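Local coordinates for protein sulfate transporter 4.1, chloroplastic (Arabidopsis thaliana, PDB 7LHV) that cotransports sulfate with protons across a membrane and may take part in regulating sulfate assimilation, at residues R202-S207 with G486-F491; A153-L158 with A338-V343; V343-S348 with S367-L372; A497-A502 with F539-Y544. One frame throughout, in Å; residues are numbered along the deposited sequence.

Interactions 1, 2 and 3 are buried in the membrane part of this SLC26/SulP transporter, whereas interaction 4 is only partly buried and lies at the STAS domain. Helix 330-358 carries both interaction 2 and interaction 3, which share Val-343 and have centres about 12 Å apart. Interaction 1 touches interaction 3 through Ile-204 and Leu-346 but stays clear of interaction 2, and helix 477-496, used in interaction 1, runs on toward strand 501-504 of interaction 4. Interaction 2 is purely aliphatic, interactions 1 and 3 add serine hydroxyls to an apolar contact, and interaction 4 sets a tyrosine ring against proline and backbone. Interactions 1 and 4 also meet the second subunit.

Interaction 1. Residues R202-S207 with G486-F491; sequences RFISHS and GFSLAF. With S1P ((2S,3R,4E)-2-amino-3-hydroxyoctadec-4-en-1-yl dihydrogen phosphate), chain F.
Phe-203 and Leu-489 form the apolar half of a contact between the N-terminal approach to transmembrane helix 206-229 and helix 477-496 of the SLC26/SulP membrane domain. CG of Phe-203 stands between the backbone N and the carbonyl carbon (chi1 75°), and the two side chains cross obliquely. Phe-203 CE2 lies 3.5 Å from Leu-489 CG, with CZ and the Leu-489 methyl CD2 close behind. Within its own segment, Ile-204 CG1 sits 4.1 Å above the plane of the Phe-203 ring, over its centre. An alanine at Phe-203 would probably leave Leu-489 CG and CD2 without the phenyl atoms CE2 and CZ that meet them and open a gap beside Ile-204.

The polar half involves two serines, though no hydrogen bond joins the segments. Ser-488 OG approaches Ser-205 N at 3.5 Å, and the two OG atoms are 3.8 Å apart. Each hydroxyl has a backbone partner close by in sequence: Ser-488 OG bonds Gly-484 O, while Ser-205, at the N-cap position, makes a weak capping bond to Val-208 N.

Across the dimer, Leu-489 packs on Leu-489 of the second subunit and Phe-203 on its Ile-493. Lipid contacts fall on other residues of 486-491: the sphingosine phosphate lies with C8 over one face of Phe-487, offset toward the rim, and with O3 at 3.5 Å from Ala-490 CB.

Interaction 2. Residues A153-L158 with A338-V343; sequences ALVSLL and ALITGV. With SO4 (sulfate ion), chain D.
Leu-158 overlaps Leu-339 with both methyls and Ile-340 with CD1 and CB. CD2 reaches Leu-339 CD2 at 3.8 Å, the two side chains crossing at about a right angle, while CD1 lies 3.9 Å from Ile-340 CG1. Against Ile-340 the leucine slides past in the opposite direction. Its CG stands beside the backbone N (chi1 -61°), and from there the two methyls branch to these partners.

One helical turn earlier, Val-155 CG2 meets Ile-340 CG2 at 4.2 Å. Leu-154 extends CD2 obliquely to Val-343 CG2, 4.1 Å away. The segment axes are antiparallel (175°) and come within 10.5 Å, so the contact steps from Leu-158 with Leu-339 to Leu-154 with Val-343 as the two helices pass.

At the N-terminus of helix 153-166, Ala-153 N donates a nearly straight hydrogen bond, 3.2 Å to O3 of a bound sulfate, which Phe-391 N and Ser-392 OG also hold. This placement is consistent with the substrate site of an SLC26 transporter. On the other helix, Leu-339 touches a bound sphingosine phosphate.

No hydrogen bond crosses between the helices, so the fit rests on aliphatic shape; the sulfate bond is made at the helix start, away from the interface.

Interaction 3. Residues V343-S348 with S367-L372; sequences VAILES and SELFGL
Ile-345 and Leu-369 cross at about a right angle where helices 330-358 and 365-381 pass, two transmembrane helices of the sulfate permease (SLC26/SulP) membrane domain that follow one another in the chain. Both methyls of the leucine rest on one methylene: Leu-369 CD1 lies 3.8 Å from Ile-345 CG1, with CD2 equally near. The isoleucine is thus touched on its CG1 branch by the forked end of the leucine. The same Leu-369 CD2 is 4.5 Å from Ala-344 CB, a more distant contact that continues the apolar patch toward Leu-372.

Leu-372 points its CD1 between two small residues. That methyl is 4.2 Å from Ala-344 CB and 3.3 Å from Ser-348 OG. Chi1 of the serine (166°) sets OG anti to the backbone N and so places the atom that meets Leu-372 CD1. Its partner here is a hydrocarbon, so the pair is packing and carries no hydrogen bond.

Glu-368 comes near the same serine, with OE2 4.1 Å from Ser-348 OG, but its OE2 is hydrogen-bonded to Tyr-138 OH. OE1 has a weak bond to Ser-144 N.

The segment axes cross at 122° with a closest approach of 10.7 Å, and a wider pi-type turn at 344-348 interrupts the regular spacing of helix 330-358. Helix 173-194 borders the contact, with Glu-189 against Ala-344 and Leu-372 and with Met-192 against Ile-345, while the neighbouring Leu-346 turns to Ile-209 of helix 206-229 and to a bound sphingosine phosphate.

Interaction 4. Residues A497-A502 with F539-Y544; sequences ANPHIA and FANISY
Tyr-544 has one side of its ring packed by Pro-499, with Asn-541 CB beside it. The tyrosine and proline side chains slide past each other in opposite directions, with Pro-499 CD 3.4 Å from Tyr-544 CD2. Pro-499 CG lies 3.7 Å from Asn-541 CB. Buried Ile-501 adds a more distant apolar contact, CD1 to Tyr-544 CE2 at 4.2 Å. Asn-541 uses its amide locally, giving ND2 to Pro-536 O and receiving Tyr-538 N at OD1.

The other part of the contact is looser: Ala-497, Asn-498 and Tyr-544 as a whole stay partly exposed. Here Asn-498 CA sits 4.2 Å above the plane of the Tyr-544 ring, over its centre. The carbonyl oxygens of Ala-497 and Pro-499 also lie close to the tyrosine, oblique to the ring. Tyr-544 OH is hydrogen-bonded to Arg-548 NH1. An alanine at Tyr-544 would probably leave Pro-499 CD and Ile-501 CD1 without the ring they lean on, and Arg-548 without its hydroxyl partner.

The contact sets the linker after transmembrane helix 477-496 against the start of helix 542-560 in the STAS domain. Strand 501-504 then pairs antiparallel with strand 527-533 as an outer strand of the sheet, while Ala-540 packs on Val-492 of the second subunit.

Interaction 1. Residues R202-S207 with G486-F491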
loop_
_atom_site.group_PDB
_atom_site.type_symbol
_atom_site.label_atom_id
_atom_site.label_comp_id
_atom_site.label_asym_id
_atom_site.label_seq_id
_atom_site.Cartn_x
_atom_site.Cartn_y
_atom_site.Cartn_z
ATOM N N ARG A 202 0.661 5.675 9.586
ATOM C CA ARG A 202 1.657 6.738 9.665
ATOM C C ARG A 202 2.602 6.777 8.472
ATOM O O ARG A 202 3.548 7.569 8.492
ATOM C CB ARG A 202 2.458 6.600 10.959
ATOM C CG ARG A 202 1.595 6.582 12.205
ATOM C CD ARG A 202 2.435 6.504 13.469
ATOM N NE ARG A 202 1.700 5.886 14.565
ATOM C CZ ARG A 202 0.738 6.484 15.255
ATOM N NH1 ARG A 202 0.389 7.737 15.011
ATOM N NH2 ARG A 202 0.114 5.811 16.215
ATOM N N PHE A 203 2.389 5.955 7.446
ATOM C CA PHE A 203 3.174 6.073 6.226
ATOM C C PHE A 203 2.727 7.234 5.351
ATOM O O PHE A 203 3.426 7.565 4.389
ATOM C CB PHE A 203 3.112 4.768 5.423
ATOM C CG PHE A 203 1.810 4.557 4.704
ATOM C CD1 PHE A 203 0.756 3.921 5.329
ATOM C CD2 PHE A 203 1.640 4.992 3.401
ATOM C CE1 PHE A 203 -0.440 3.728 4.674
ATOM C CE2 PHE A 203 0.447 4.804 2.747
ATOM C CZ PHE A 203 -0.594 4.169 3.384
ATOM N N ILE A 204 1.584 7.848 5.653
ATOM C CA ILE A 204 1.071 8.935 4.828
ATOM C C ILE A 204 1.929 10.174 5.036
ATOM O O ILE A 204 2.193 10.582 6.173
ATOM C CB ILE A 204 -0.402 9.207 5.156
ATOM C CG1 ILE A 204 -1.225 7.938 4.952
ATOM C CG2 ILE A 204 -0.939 10.326 4.291
ATOM C CD1 ILE A 204 -2.630 8.029 5.476
ATOM N N SER A 205 2.370 10.777 3.935
ATOM C CA SER A 205 3.272 11.914 4.012
ATOM C C SER A 205 2.577 13.112 4.641
ATOM O O SER A 205 1.356 13.264 4.560
ATOM C CB SER A 205 3.788 12.280 2.622
ATOM O OG SER A 205 2.745 12.767 1.805
ATOM N N HIS A 206 3.371 13.964 5.289
ATOM C CA HIS A 206 2.807 15.150 5.921
ATOM C C HIS A 206 2.313 16.155 4.892
ATOM O O HIS A 206 1.415 16.948 5.189
ATOM C CB HIS A 206 3.836 15.800 6.843
ATOM C CG HIS A 206 3.335 17.033 7.526
ATOM N ND1 HIS A 206 2.287 17.014 8.421
ATOM C CD2 HIS A 206 3.734 18.323 7.440
ATOM C CE1 HIS A 206 2.064 18.240 8.860
ATOM N NE2 HIS A 206 2.929 19.053 8.281
ATOM N N SER A 207 2.884 16.148 3.686
ATOM C CA SER A 207 2.408 17.047 2.640
ATOM C C SER A 207 0.975 16.722 2.246
ATOM O O SER A 207 0.162 17.626 2.029
ATOM C CB SER A 207 3.326 16.967 1.425
ATOM O OG SER A 207 4.678 17.132 1.806
ATOM N N GLY A 486 -3.517 6.911 -1.903
ATOM C CA GLY A 486 -2.996 6.155 -3.026
ATOM C C GLY A 486 -1.645 6.653 -3.495
ATOM O O GLY A 486 -0.768 5.860 -3.827
ATOM N N PHE A 487 -1.460 7.973 -3.537
ATOM C CA PHE A 487 -0.169 8.517 -3.943
ATOM C C PHE A 487 0.907 8.223 -2.905
ATOM O O PHE A 487 2.054 7.923 -3.259
ATOM C CB PHE A 487 -0.288 10.015 -4.199
ATOM C CG PHE A 487 -0.520 10.360 -5.638
ATOM C CD1 PHE A 487 0.521 10.320 -6.548
ATOM C CD2 PHE A 487 -1.779 10.710 -6.084
ATOM C CE1 PHE A 487 0.307 10.633 -7.876
ATOM C CE2 PHE A 487 -1.998 11.022 -7.410
ATOM C CZ PHE A 487 -0.953 10.983 -8.306
ATOM N N SER A 488 0.559 8.295 -1.617
ATOM C CA SER A 488 1.519 7.921 -0.585
ATOM C C SER A 488 1.919 6.456 -0.710
ATOM O O SER A 488 3.103 6.115 -0.598
ATOM C CB SER A 488 0.938 8.204 0.797
ATOM O OG SER A 488 0.814 9.596 1.015
ATOM N N LEU A 489 0.944 5.574 -0.949
ATOM C CA LEU A 489 1.254 4.161 -1.150
ATOM C C LEU A 489 2.104 3.952 -2.394
ATOM O O LEU A 489 3.027 3.132 -2.391
ATOM C CB LEU A 489 -0.030 3.343 -1.248
ATOM C CG LEU A 489 -0.547 2.744 0.054
ATOM C CD1 LEU A 489 -1.868 2.040 -0.180
ATOM C CD2 LEU A 489 0.481 1.788 0.622
ATOM N N ALA A 490 1.799 4.671 -3.473
ATOM C CA ALA A 490 2.577 4.536 -4.695
ATOM C C ALA A 490 4.023 4.934 -4.462
ATOM O O ALA A 490 4.942 4.267 -4.946
ATOM C CB ALA A 490 1.962 5.380 -5.808
ATOM N N PHE A 491 4.250 6.012 -3.713
ATOM C CA PHE A 491 5.622 6.450 -3.472
ATOM C C PHE A 491 6.345 5.518 -2.505
ATOM O O PHE A 491 7.548 5.273 -2.655
ATOM C CB PHE A 491 5.623 7.890 -2.976
ATOM C CG PHE A 491 5.586 8.894 -4.085
ATOM C CD1 PHE A 491 6.670 9.053 -4.926
ATOM C CD2 PHE A 491 4.454 9.652 -4.312
ATOM C CE1 PHE A 491 6.632 9.964 -5.958
ATOM C CE2 PHE A 491 4.410 10.563 -5.342
ATOM C CZ PHE A 491 5.501 10.720 -6.164
HETATM C C1 S1P F . 5.158 8.509 -11.121
HETATM O O1 S1P F . 6.385 7.781 -10.917
HETATM C C2 S1P F . 4.517 8.420 -9.759
HETATM N N2 S1P F . 5.199 7.388 -8.984
HETATM C C3 S1P F . 3.043 8.009 -9.769
HETATM O O3 S1P F . 2.936 7.038 -8.736
HETATM C C4 S1P F . 2.597 7.422 -11.065
HETATM C C5 S1P F . 1.359 7.075 -11.355
HETATM C C6 S1P F . 0.120 7.161 -10.534
HETATM C C7 S1P F . -0.099 6.021 -9.562
HETATM C C8 S1P F . -0.674 6.494 -8.257
HETATM C C9 S1P F . -1.933 5.776 -7.839
HETATM C C10 S1P F . -1.670 4.461 -7.147
HETATM C C11 S1P F . -2.895 3.825 -6.534
HETATM C C12 S1P F . -2.580 2.687 -5.585
HETATM C C13 S1P F . -1.111 2.502 -5.321
HETATM C C14 S1P F . -0.733 1.109 -4.893
HETATM C C15 S1P F . -1.910 0.218 -4.597
HETATM C C16 S1P F . -1.833 -1.153 -5.243
HETATM P P22 S1P F . 7.802 8.379 -10.506
HETATM O O23 S1P F . 7.874 9.811 -10.982
HETATM O O24 S1P F . 7.837 8.381 -9.011
HETATM O O25 S1P F . 8.851 7.545 -11.068
#

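Interaction 2. Residues A153-L158 with A338-V343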
loop_
_atom_site.group_PDB
_atom_site.type_symbol
_atom_site.label_atom_id
_atom_site.label_comp_id
_atom_site.label_asym_id
_atom_site.label_seq_id
_atom_site.Cartn_x
_atom_site.Cartn_y
_atom_site.Cartn_z
ATOM N N ALA A 153 -12.455 21.203 14.043
ATOM C CA ALA A 153 -13.035 21.611 12.768
ATOM C C ALA A 153 -13.089 20.453 11.778
ATOM O O ALA A 153 -14.108 20.246 11.111
ATOM C CB ALA A 153 -12.241 22.779 12.185
ATOM N N LEU A 154 -12.010 19.676 11.680
ATOM C CA LEU A 154 -11.934 18.642 10.654
ATOM C C LEU A 154 -12.893 17.493 10.944
ATOM O O LEU A 154 -13.600 17.020 10.046
ATOM C CB LEU A 154 -10.500 18.130 10.535
ATOM C CG LEU A 154 -10.235 17.164 9.383
ATOM C CD1 LEU A 154 -10.607 17.810 8.068
ATOM C CD2 LEU A 154 -8.780 16.740 9.375
ATOM N N VAL A 155 -12.923 17.019 12.189
ATOM C CA VAL A 155 -13.818 15.921 12.535
ATOM C C VAL A 155 -15.271 16.360 12.410
ATOM O O VAL A 155 -16.129 15.586 11.974
ATOM C CB VAL A 155 -13.495 15.389 13.941
ATOM C CG1 VAL A 155 -14.622 14.529 14.464
ATOM C CG2 VAL A 155 -12.204 14.598 13.911
ATOM N N SER A 156 -15.568 17.607 12.779
ATOM C CA SER A 156 -16.919 18.126 12.591
ATOM C C SER A 156 -17.290 18.174 11.114
ATOM O O SER A 156 -18.420 17.844 10.740
ATOM C CB SER A 156 -17.045 19.511 13.221
ATOM O OG SER A 156 -16.905 19.445 14.629
ATOM N N LEU A 157 -16.349 18.581 10.260
ATOM C CA LEU A 157 -16.611 18.591 8.825
ATOM C C LEU A 157 -16.875 17.188 8.295
ATOM O O LEU A 157 -17.784 16.984 7.485
ATOM C CB LEU A 157 -15.439 19.226 8.083
ATOM C CG LEU A 157 -15.472 19.098 6.563
ATOM C CD1 LEU A 157 -16.597 19.926 5.976
ATOM C CD2 LEU A 157 -14.139 19.514 5.981
ATOM N N LEU A 158 -16.083 16.207 8.733
ATOM C CA LEU A 158 -16.287 14.834 8.275
ATOM C C LEU A 158 -17.623 14.279 8.758
ATOM O O LEU A 158 -18.323 13.581 8.013
ATOM C CB LEU A 158 -15.138 13.948 8.747
ATOM C CG LEU A 158 -13.755 14.340 8.236
ATOM C CD1 LEU A 158 -12.691 13.451 8.848
ATOM C CD2 LEU A 158 -13.711 14.271 6.727
ATOM N N ALA A 338 -13.615 4.863 10.039
ATOM C CA ALA A 338 -12.194 4.642 9.804
ATOM C C ALA A 338 -11.481 5.958 9.529
ATOM O O ALA A 338 -10.456 6.263 10.151
ATOM C CB ALA A 338 -12.001 3.667 8.646
ATOM N N LEU A 339 -12.040 6.771 8.630
ATOM C CA LEU A 339 -11.387 8.015 8.233
ATOM C C LEU A 339 -11.124 8.904 9.438
ATOM O O LEU A 339 -9.984 9.326 9.677
ATOM C CB LEU A 339 -12.246 8.743 7.201
ATOM C CG LEU A 339 -11.821 10.147 6.784
ATOM C CD1 LEU A 339 -10.401 10.150 6.256
ATOM C CD2 LEU A 339 -12.780 10.685 5.741
ATOM N N ILE A 340 -12.161 9.165 10.235
ATOM C CA ILE A 340 -11.984 9.942 11.458
ATOM C C ILE A 340 -10.926 9.301 12.339
ATOM O O ILE A 340 -10.026 9.981 12.847
ATOM C CB ILE A 340 -13.327 10.090 12.199
ATOM C CG1 ILE A 340 -14.239 11.072 11.465
ATOM C CG2 ILE A 340 -13.098 10.538 13.627
ATOM C CD1 ILE A 340 -15.658 11.066 11.969
ATOM N N THR A 341 -10.986 7.975 12.497
ATOM C CA THR A 341 -9.981 7.288 13.296
ATOM C C THR A 341 -8.588 7.543 12.743
ATOM O O THR A 341 -7.653 7.816 13.504
ATOM C CB THR A 341 -10.270 5.789 13.340
ATOM O OG1 THR A 341 -11.553 5.569 13.937
ATOM C CG2 THR A 341 -9.210 5.069 14.151
ATOM N N GLY A 342 -8.443 7.505 11.417
ATOM C CA GLY A 342 -7.152 7.805 10.826
ATOM C C GLY A 342 -6.651 9.174 11.234
ATOM O O GLY A 342 -5.477 9.338 11.575
ATOM N N VAL A 343 -7.549 10.161 11.259
ATOM C CA VAL A 343 -7.178 11.495 11.718
ATOM C C VAL A 343 -6.596 11.418 13.122
ATOM O O VAL A 343 -5.518 11.960 13.397
ATOM C CB VAL A 343 -8.393 12.436 11.660
ATOM C CG1 VAL A 343 -8.119 13.704 12.441
ATOM C CG2 VAL A 343 -8.740 12.758 10.217
HETATM S S SO4 D . -8.767 22.805 15.847
HETATM O O1 SO4 D . -8.034 24.020 15.511
HETATM O O2 SO4 D . -7.822 21.749 16.184
HETATM O O3 SO4 D . -9.561 22.389 14.698
HETATM O O4 SO4 D . -9.647 23.062 16.982
#

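Interaction 3. Residues V343-S348 with S367-L372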
loop_
_atom_site.group_PDB
_atom_site.type_symbol
_atom_site.label_atom_id
_atom_site.label_comp_id
_atom_site.label_asym_id
_atom_site.label_seq_id
_atom_site.Cartn_x
_atom_site.Cartn_y
_atom_site.Cartn_z
ATOM N N VAL A 343 -7.549 10.161 11.259
ATOM C CA VAL A 343 -7.178 11.495 11.718
ATOM C C VAL A 343 -6.596 11.418 13.122
ATOM O O VAL A 343 -5.518 11.960 13.397
ATOM C CB VAL A 343 -8.393 12.436 11.660
ATOM C CG1 VAL A 343 -8.119 13.704 12.441
ATOM C CG2 VAL A 343 -8.740 12.758 10.217
ATOM N N ALA A 344 -7.273 10.696 14.017
ATOM C CA ALA A 344 -6.777 10.571 15.380
ATOM C C ALA A 344 -5.410 9.910 15.416
ATOM O O ALA A 344 -4.589 10.232 16.280
ATOM C CB ALA A 344 -7.766 9.784 16.233
ATOM N N ILE A 345 -5.145 8.982 14.495
ATOM C CA ILE A 345 -3.829 8.360 14.446
ATOM C C ILE A 345 -2.791 9.354 13.946
ATOM O O ILE A 345 -1.646 9.367 14.412
ATOM C CB ILE A 345 -3.869 7.087 13.584
ATOM C CG1 ILE A 345 -4.761 6.036 14.239
ATOM C CG2 ILE A 345 -2.476 6.531 13.380
ATOM C CD1 ILE A 345 -5.035 4.847 13.362
ATOM N N LEU A 346 -3.175 10.213 13.004
ATOM C CA LEU A 346 -2.197 11.057 12.331
ATOM C C LEU A 346 -2.020 12.409 13.008
ATOM O O LEU A 346 -0.897 12.921 13.074
ATOM C CB LEU A 346 -2.601 11.257 10.870
ATOM C CG LEU A 346 -2.486 10.019 9.981
ATOM C CD1 LEU A 346 -3.040 10.306 8.601
ATOM C CD2 LEU A 346 -1.048 9.550 9.895
ATOM N N GLU A 347 -3.099 13.001 13.515
ATOM C CA GLU A 347 -3.047 14.345 14.079
ATOM C C GLU A 347 -3.004 14.342 15.603
ATOM O O GLU A 347 -2.073 14.893 16.196
ATOM C CB GLU A 347 -4.239 15.165 13.576
ATOM C CG GLU A 347 -4.191 15.454 12.090
ATOM C CD GLU A 347 -5.388 16.249 11.615
ATOM O OE1 GLU A 347 -6.315 16.468 12.421
ATOM O OE2 GLU A 347 -5.400 16.656 10.436
ATOM N N SER A 348 -3.999 13.732 16.251
ATOM C CA SER A 348 -4.084 13.795 17.708
ATOM C C SER A 348 -2.885 13.128 18.369
ATOM O O SER A 348 -2.311 13.666 19.326
ATOM C CB SER A 348 -5.382 13.148 18.184
ATOM O OG SER A 348 -5.343 12.903 19.578
ATOM N N SER A 367 -1.253 3.530 23.874
ATOM C CA SER A 367 -2.080 3.867 25.028
ATOM C C SER A 367 -2.864 5.148 24.781
ATOM O O SER A 367 -3.986 5.301 25.275
ATOM C CB SER A 367 -1.216 4.001 26.279
ATOM O OG SER A 367 -0.547 2.786 26.569
ATOM N N GLU A 368 -2.291 6.079 24.018
ATOM C CA GLU A 368 -3.021 7.296 23.679
ATOM C C GLU A 368 -4.236 6.992 22.812
ATOM O O GLU A 368 -5.322 7.540 23.038
ATOM C CB GLU A 368 -2.094 8.289 22.984
ATOM C CG GLU A 368 -2.812 9.493 22.415
ATOM C CD GLU A 368 -3.250 10.469 23.487
ATOM O OE1 GLU A 368 -2.779 10.351 24.636
ATOM O OE2 GLU A 368 -4.072 11.357 23.180
ATOM N N LEU A 369 -4.078 6.119 21.814
ATOM C CA LEU A 369 -5.225 5.720 21.003
ATOM C C LEU A 369 -6.260 4.978 21.834
ATOM O O LEU A 369 -7.466 5.156 21.637
ATOM C CB LEU A 369 -4.780 4.861 19.824
ATOM C CG LEU A 369 -4.343 5.605 18.568
ATOM C CD1 LEU A 369 -3.737 4.640 17.570
ATOM C CD2 LEU A 369 -5.537 6.319 17.966
ATOM N N PHE A 370 -5.812 4.131 22.761
ATOM C CA PHE A 370 -6.762 3.436 23.619
ATOM C C PHE A 370 -7.541 4.426 24.482
ATOM O O PHE A 370 -8.755 4.277 24.671
ATOM C CB PHE A 370 -6.039 2.406 24.485
ATOM C CG PHE A 370 -6.959 1.597 25.351
ATOM C CD1 PHE A 370 -7.646 0.519 24.826
ATOM C CD2 PHE A 370 -7.134 1.910 26.687
ATOM C CE1 PHE A 370 -8.495 -0.230 25.611
ATOM C CE2 PHE A 370 -7.983 1.163 27.480
ATOM C CZ PHE A 370 -8.663 0.092 26.941
ATOM N N GLY A 371 -6.860 5.444 25.009
ATOM C CA GLY A 371 -7.546 6.456 25.795
ATOM C C GLY A 371 -8.544 7.255 24.979
ATOM O O GLY A 371 -9.655 7.534 25.441
ATOM N N LEU A 372 -8.165 7.632 23.756
ATOM C CA LEU A 372 -9.107 8.319 22.874
ATOM C C LEU A 372 -10.319 7.447 22.580
ATOM O O LEU A 372 -11.454 7.936 22.570
ATOM C CB LEU A 372 -8.427 8.725 21.569
ATOM C CG LEU A 372 -7.350 9.800 21.613
ATOM C CD1 LEU A 372 -6.713 9.951 20.246
ATOM C CD2 LEU A 372 -7.960 11.103 22.058
#

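Interaction 4. Residues A497-A502 with F539-Y544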
loop_
_atom_site.group_PDB
_atom_site.type_symbol
_atom_site.label_atom_id
_atom_site.label_comp_id
_atom_site.label_asym_id
_atom_site.label_seq_id
_atom_site.Cartn_x
_atom_site.Cartn_y
_atom_site.Cartn_z
ATOM N N ALA A 497 10.700 -0.666 -4.051
ATOM C CA ALA A 497 10.988 -1.455 -5.238
ATOM C C ALA A 497 12.224 -0.994 -5.995
ATOM O O ALA A 497 12.564 -1.601 -7.015
ATOM C CB ALA A 497 9.782 -1.436 -6.181
ATOM N N ASN A 498 12.907 0.053 -5.542
ATOM C CA ASN A 498 14.115 0.550 -6.202
ATOM C C ASN A 498 15.227 0.722 -5.178
ATOM O O ASN A 498 15.630 1.848 -4.865
ATOM C CB ASN A 498 13.838 1.863 -6.932
ATOM C CG ASN A 498 12.880 1.695 -8.088
ATOM O OD1 ASN A 498 12.897 0.682 -8.783
ATOM N ND2 ASN A 498 12.037 2.694 -8.304
ATOM N N PRO A 499 15.756 -0.375 -4.644
ATOM C CA PRO A 499 16.856 -0.267 -3.685
ATOM C C PRO A 499 18.143 0.173 -4.363
ATOM O O PRO A 499 18.344 -0.004 -5.566
ATOM C CB PRO A 499 16.982 -1.686 -3.130
ATOM C CG PRO A 499 16.506 -2.543 -4.234
ATOM C CD PRO A 499 15.398 -1.780 -4.902
ATOM N N HIS A 500 19.023 0.763 -3.562
ATOM C CA HIS A 500 20.308 1.224 -4.064
ATOM C C HIS A 500 21.292 0.065 -4.103
ATOM O O HIS A 500 21.444 -0.666 -3.121
ATOM C CB HIS A 500 20.850 2.354 -3.192
ATOM C CG HIS A 500 22.081 3.003 -3.743
ATOM N ND1 HIS A 500 23.322 2.864 -3.159
ATOM C CD2 HIS A 500 22.262 3.797 -4.825
ATOM C CE1 HIS A 500 24.214 3.544 -3.857
ATOM N NE2 HIS A 500 23.598 4.119 -4.873
ATOM N N ILE A 501 21.951 -0.107 -5.244
ATOM C CA ILE A 501 22.946 -1.151 -5.443
ATOM C C ILE A 501 24.240 -0.486 -5.886
ATOM O O ILE A 501 24.243 0.301 -6.838
ATOM C CB ILE A 501 22.472 -2.191 -6.472
ATOM C CG1 ILE A 501 21.407 -3.096 -5.855
ATOM C CG2 ILE A 501 23.638 -3.003 -6.988
ATOM C CD1 ILE A 501 20.783 -4.054 -6.832
ATOM N N ALA A 502 25.334 -0.804 -5.202
ATOM C CA ALA A 502 26.603 -0.124 -5.402
ATOM C C ALA A 502 27.626 -1.062 -6.027
ATOM O O ALA A 502 27.791 -2.202 -5.583
ATOM C CB ALA A 502 27.147 0.416 -4.079
ATOM N N PHE A 539 10.526 -9.661 -0.566
ATOM C CA PHE A 539 9.721 -9.891 -1.762
ATOM C C PHE A 539 9.455 -8.621 -2.557
ATOM O O PHE A 539 9.179 -8.709 -3.756
ATOM C CB PHE A 539 8.392 -10.552 -1.397
ATOM C CG PHE A 539 7.606 -9.817 -0.352
ATOM C CD1 PHE A 539 6.724 -8.816 -0.711
ATOM C CD2 PHE A 539 7.730 -10.144 0.986
ATOM C CE1 PHE A 539 5.993 -8.144 0.243
ATOM C CE2 PHE A 539 7.001 -9.473 1.943
ATOM C CZ PHE A 539 6.132 -8.473 1.570
ATOM N N ALA A 540 9.520 -7.448 -1.926
ATOM C CA ALA A 540 9.179 -6.221 -2.639
ATOM C C ALA A 540 10.282 -5.804 -3.604
ATOM O O ALA A 540 9.996 -5.389 -4.733
ATOM C CB ALA A 540 8.882 -5.098 -1.649
ATOM N N ASN A 541 11.542 -5.895 -3.189
ATOM C CA ASN A 541 12.649 -5.406 -4.002
ATOM C C ASN A 541 13.425 -6.521 -4.688
ATOM O O ASN A 541 14.509 -6.266 -5.215
ATOM C CB ASN A 541 13.599 -4.558 -3.156
ATOM C CG ASN A 541 14.051 -5.262 -1.897
ATOM O OD1 ASN A 541 13.922 -6.476 -1.768
ATOM N ND2 ASN A 541 14.587 -4.498 -0.957
ATOM N N ILE A 542 12.906 -7.749 -4.688
ATOM C CA ILE A 542 13.655 -8.852 -5.279
ATOM C C ILE A 542 13.686 -8.755 -6.800
ATOM O O ILE A 542 14.665 -9.171 -7.431
ATOM C CB ILE A 542 13.092 -10.202 -4.800
ATOM C CG1 ILE A 542 14.068 -11.321 -5.141
ATOM C CG2 ILE A 542 11.727 -10.470 -5.404
ATOM C CD1 ILE A 542 15.488 -11.027 -4.731
ATOM N N SER A 543 12.633 -8.215 -7.418
ATOM C CA SER A 543 12.610 -8.109 -8.875
ATOM C C SER A 543 13.662 -7.128 -9.379
ATOM O O SER A 543 14.360 -7.407 -10.363
ATOM C CB SER A 543 11.218 -7.692 -9.343
ATOM O OG SER A 543 10.248 -8.642 -8.943
ATOM N N TYR A 544 13.789 -5.974 -8.722
ATOM C CA TYR A 544 14.796 -5.000 -9.129
ATOM C C TYR A 544 16.200 -5.567 -8.970
ATOM O O TYR A 544 17.062 -5.361 -9.831
ATOM C CB TYR A 544 14.641 -3.716 -8.317
ATOM C CG TYR A 544 15.639 -2.636 -8.665
ATOM C CD1 TYR A 544 15.404 -1.748 -9.703
ATOM C CD2 TYR A 544 16.819 -2.501 -7.949
ATOM C CE1 TYR A 544 16.315 -0.762 -10.019
ATOM C CE2 TYR A 544 17.734 -1.519 -8.255
ATOM C CZ TYR A 544 17.480 -0.653 -9.291
ATOM O OH TYR A 544 18.396 0.326 -9.595
#